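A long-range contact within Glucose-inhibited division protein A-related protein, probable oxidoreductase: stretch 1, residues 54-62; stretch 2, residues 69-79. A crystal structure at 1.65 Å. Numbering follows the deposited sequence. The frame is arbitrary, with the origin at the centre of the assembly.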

# COMPACT_ATOMS: atom_id res chain seq x y z
N SER A 54 -6.09 13.57 8.66
CA SER A 54 -5.71 12.29 8.09
C SER A 54 -5.77 11.14 9.08
O SER A 54 -5.80 11.34 10.30
CB SER A 54 -4.28 12.37 7.54
OG SER A 54 -3.36 12.66 8.57
N LEU A 55 -5.79 9.92 8.55
CA LEU A 55 -5.79 8.72 9.38
C LEU A 55 -4.48 8.75 10.16
O LEU A 55 -4.43 8.37 11.33
CB LEU A 55 -5.84 7.47 8.50
CG LEU A 55 -5.61 6.13 9.22
CD1 LEU A 55 -6.76 5.86 10.18
CD2 LEU A 55 -5.50 5.02 8.19
N LEU A 56 -3.42 9.21 9.50
CA LEU A 56 -2.11 9.30 10.12
C LEU A 56 -2.17 10.18 11.37
O LEU A 56 -1.66 9.80 12.43
CB LEU A 56 -1.09 9.87 9.12
CG LEU A 56 0.29 10.25 9.64
CD1 LEU A 56 0.96 9.05 10.30
CD2 LEU A 56 1.14 10.78 8.48
N GLU A 57 -2.80 11.35 11.26
CA GLU A 57 -2.92 12.26 12.39
C GLU A 57 -3.76 11.65 13.51
O GLU A 57 -3.41 11.74 14.68
CB GLU A 57 -3.54 13.59 11.94
CG GLU A 57 -3.77 14.58 13.07
CD GLU A 57 -4.23 15.94 12.58
OE1 GLU A 57 -5.29 16.02 11.93
OE2 GLU A 57 -3.54 16.94 12.86
N ARG A 58 -4.87 11.03 13.13
CA ARG A 58 -5.77 10.42 14.11
C ARG A 58 -5.13 9.27 14.87
O ARG A 58 -5.42 9.05 16.04
CB ARG A 58 -7.05 9.94 13.41
CG ARG A 58 -7.81 11.06 12.72
CD ARG A 58 -8.81 10.53 11.70
NE ARG A 58 -9.36 11.60 10.87
CZ ARG A 58 -10.47 12.27 11.15
NH1 ARG A 58 -11.18 11.98 12.23
NH2 ARG A 58 -10.88 13.23 10.33
N ALA A 59 -4.25 8.52 14.20
CA ALA A 59 -3.59 7.38 14.83
C ALA A 59 -2.47 7.76 15.79
O ALA A 59 -2.08 6.96 16.65
CB ALA A 59 -3.04 6.45 13.74
N TYR A 60 -1.94 8.97 15.65
CA TYR A 60 -0.86 9.45 16.50
C TYR A 60 -1.27 9.67 17.95
O TYR A 60 -2.37 10.12 18.24
CB TYR A 60 -0.32 10.76 15.92
CG TYR A 60 0.76 11.42 16.76
CD1 TYR A 60 2.04 10.89 16.83
CD2 TYR A 60 0.49 12.61 17.44
CE1 TYR A 60 3.04 11.53 17.56
CE2 TYR A 60 1.48 13.25 18.18
CZ TYR A 60 2.75 12.71 18.23
OH TYR A 60 3.74 13.35 18.94
N ASP A 61 -0.35 9.36 18.87
CA ASP A 61 -0.55 9.56 20.30
C ASP A 61 0.73 10.20 20.81
O ASP A 61 1.78 9.55 20.86
CB ASP A 61 -0.79 8.23 21.02
CG ASP A 61 -1.09 8.41 22.50
OD1 ASP A 61 -0.76 9.48 23.05
OD2 ASP A 61 -1.66 7.48 23.11
N PRO A 62 0.68 11.48 21.19
CA PRO A 62 1.88 12.16 21.68
C PRO A 62 2.47 11.58 22.96
O PRO A 62 3.60 11.89 23.33
CB PRO A 62 1.41 13.60 21.86
CG PRO A 62 -0.01 13.43 22.24
CD PRO A 62 -0.49 12.36 21.29
N ALA A 69 2.03 -0.07 18.89
CA ALA A 69 0.79 0.53 19.38
C ALA A 69 0.19 1.44 18.32
O ALA A 69 -1.03 1.52 18.17
CB ALA A 69 1.06 1.31 20.66
N PHE A 70 1.05 2.13 17.57
CA PHE A 70 0.58 3.01 16.50
C PHE A 70 -0.15 2.12 15.49
O PHE A 70 -1.24 2.44 15.03
CB PHE A 70 1.75 3.72 15.82
CG PHE A 70 1.34 4.63 14.69
CD1 PHE A 70 1.06 5.97 14.93
CD2 PHE A 70 1.21 4.14 13.40
CE1 PHE A 70 0.65 6.81 13.90
CE2 PHE A 70 0.80 4.97 12.35
CZ PHE A 70 0.52 6.31 12.60
N HIS A 71 0.47 1.00 15.15
CA HIS A 71 -0.13 0.05 14.22
C HIS A 71 -1.51 -0.38 14.72
O HIS A 71 -2.48 -0.39 13.96
CB HIS A 71 0.77 -1.19 14.06
CG HIS A 71 0.01 -2.48 13.95
ND1 HIS A 71 -0.10 -3.36 15.00
CD2 HIS A 71 -0.72 -3.00 12.94
CE1 HIS A 71 -0.87 -4.38 14.64
NE2 HIS A 71 -1.26 -4.18 13.39
N ALA A 72 -1.60 -0.74 16.00
CA ALA A 72 -2.86 -1.20 16.55
C ALA A 72 -3.94 -0.12 16.55
O ALA A 72 -5.10 -0.41 16.24
CB ALA A 72 -2.66 -1.73 17.97
N ARG A 73 -3.58 1.11 16.90
CA ARG A 73 -4.56 2.19 16.91
C ARG A 73 -5.05 2.50 15.50
O ARG A 73 -6.25 2.73 15.28
CB ARG A 73 -3.96 3.45 17.54
CG ARG A 73 -3.74 3.36 19.05
CD ARG A 73 -3.50 4.74 19.65
NE ARG A 73 -2.40 5.42 18.97
CZ ARG A 73 -1.12 5.19 19.20
NH1 ARG A 73 -0.75 4.31 20.13
NH2 ARG A 73 -0.19 5.82 18.49
N ALA A 74 -4.14 2.49 14.53
CA ALA A 74 -4.50 2.77 13.15
C ALA A 74 -5.42 1.67 12.63
O ALA A 74 -6.43 1.94 11.97
CB ALA A 74 -3.24 2.86 12.29
N LYS A 75 -5.07 0.42 12.92
CA LYS A 75 -5.87 -0.71 12.48
C LYS A 75 -7.29 -0.59 13.02
O LYS A 75 -8.26 -0.78 12.28
CB LYS A 75 -5.23 -2.02 12.97
CG LYS A 75 -5.98 -3.29 12.60
CD LYS A 75 -5.12 -4.51 12.93
CE LYS A 75 -5.87 -5.82 12.74
NZ LYS A 75 -6.91 -6.02 13.80
N TYR A 76 -7.42 -0.27 14.30
CA TYR A 76 -8.73 -0.14 14.93
C TYR A 76 -9.56 0.97 14.29
O TYR A 76 -10.78 0.83 14.13
CB TYR A 76 -8.57 0.12 16.43
CG TYR A 76 -9.86 0.01 17.20
CD1 TYR A 76 -10.51 -1.22 17.32
CD2 TYR A 76 -10.45 1.13 17.78
CE1 TYR A 76 -11.72 -1.33 18.01
CE2 TYR A 76 -11.66 1.03 18.47
CZ TYR A 76 -12.28 -0.21 18.58
OH TYR A 76 -13.48 -0.31 19.26
N LEU A 77 -8.91 2.07 13.94
CA LEU A 77 -9.61 3.18 13.30
C LEU A 77 -10.19 2.73 11.95
O LEU A 77 -11.33 3.06 11.61
CB LEU A 77 -8.66 4.36 13.10
CG LEU A 77 -8.36 5.19 14.36
CD1 LEU A 77 -7.20 6.13 14.11
CD2 LEU A 77 -9.61 5.96 14.76
N LEU A 78 -9.41 1.97 11.18
CA LEU A 78 -9.87 1.47 9.89
C LEU A 78 -11.05 0.52 10.05
O LEU A 78 -11.97 0.52 9.23
CB LEU A 78 -8.74 0.73 9.17
CG LEU A 78 -7.59 1.58 8.63
CD1 LEU A 78 -6.42 0.69 8.25
CD2 LEU A 78 -8.07 2.37 7.42
N GLU A 79 -11.01 -0.28 11.10
CA GLU A 79 -12.07 -1.25 11.34
C GLU A 79 -13.39 -0.59 11.73
O GLU A 79 -14.43 -1.25 11.74
CB GLU A 79 -11.61 -2.24 12.41
CG GLU A 79 -10.35 -2.99 11.99
CD GLU A 79 -9.74 -3.83 13.10
OE1 GLU A 79 -9.86 -3.44 14.28
OE2 GLU A 79 -9.12 -4.87 12.78
O HOH W 1 -4.90 7.22 18.11

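The carbonyl oxygen of Ala59, near the C-terminal end of a short helix, is held by two nitrogens of a single side chain. Arg73 donates to it from NE (NE to Ala59 O, 2.8 Å) and from NH2 (NH2 to Ala59 O, 2.9 Å), a bifurcated pair in which the oxygen sits at the edge of the guanidinium, near its plane. Near the C-terminal end of a helix, carbonyls run out of backbone N-H partners, and the helix dipole adds partial negative charge there; a cationic side chain with several N-H groups is well suited to such a place. Water 1 extends the arrangement, donating to Arg58 O (2.8 Å from the water O) and accepting a weak bond from Arg73 NE (3.2 Å from the same water O).

The face of the guanidinium is also used: Asp61 CB lies over it, 3.5 Å from Arg73 NH2. The carboxylate adds charge attraction without a directed bond, since Asp61 OD2 is 4.4 Å from Arg73 NH1 and well out of the guanidinium plane.

The short helix, residues 55-59, is capped at its start by Ser54, whose OG accepts from Glu57 N at 3.0 Å. Its axis makes an angle of 122° with that of the longer helix containing residues 69-79, and the axes approach to 9.3 Å. The backbones themselves come closer where small residues meet: the CA atoms of Ala59 and Ala74 are 5.0 Å apart, and their CB atoms 3.9 Å. A methyl group on each side fills the space at this distance while letting the helices draw together.

Ala59 points toward the longer helix. Its CB lies over one face of the Phe70 ring, 4.1 Å from the ring centroid, a CH-pi contact in which a weakly polarised methyl meets the electron-rich ring. Phe70 reaches this place because its t rotamer brings the ring nearer to the short helix, although its CA-to-CB bond points sideways. The CA-to-CB bond of Leu56 points away, yet its CD1 lies 3.6 Å from Phe70 CZ.

Further along the longer helix, leucines continue the apolar packing. Leu55 CD1 is 3.8 Å from Leu77 CB, and Leu55 CD2 is 3.8 Å from Leu78 CD2, so its two methyls meet successive residues. Leu77 points toward the short helix, placing CD1 3.8 Å from the backbone Ala59 N. Branched, apolar leucine side chains suit this work, packing closely without polar partners.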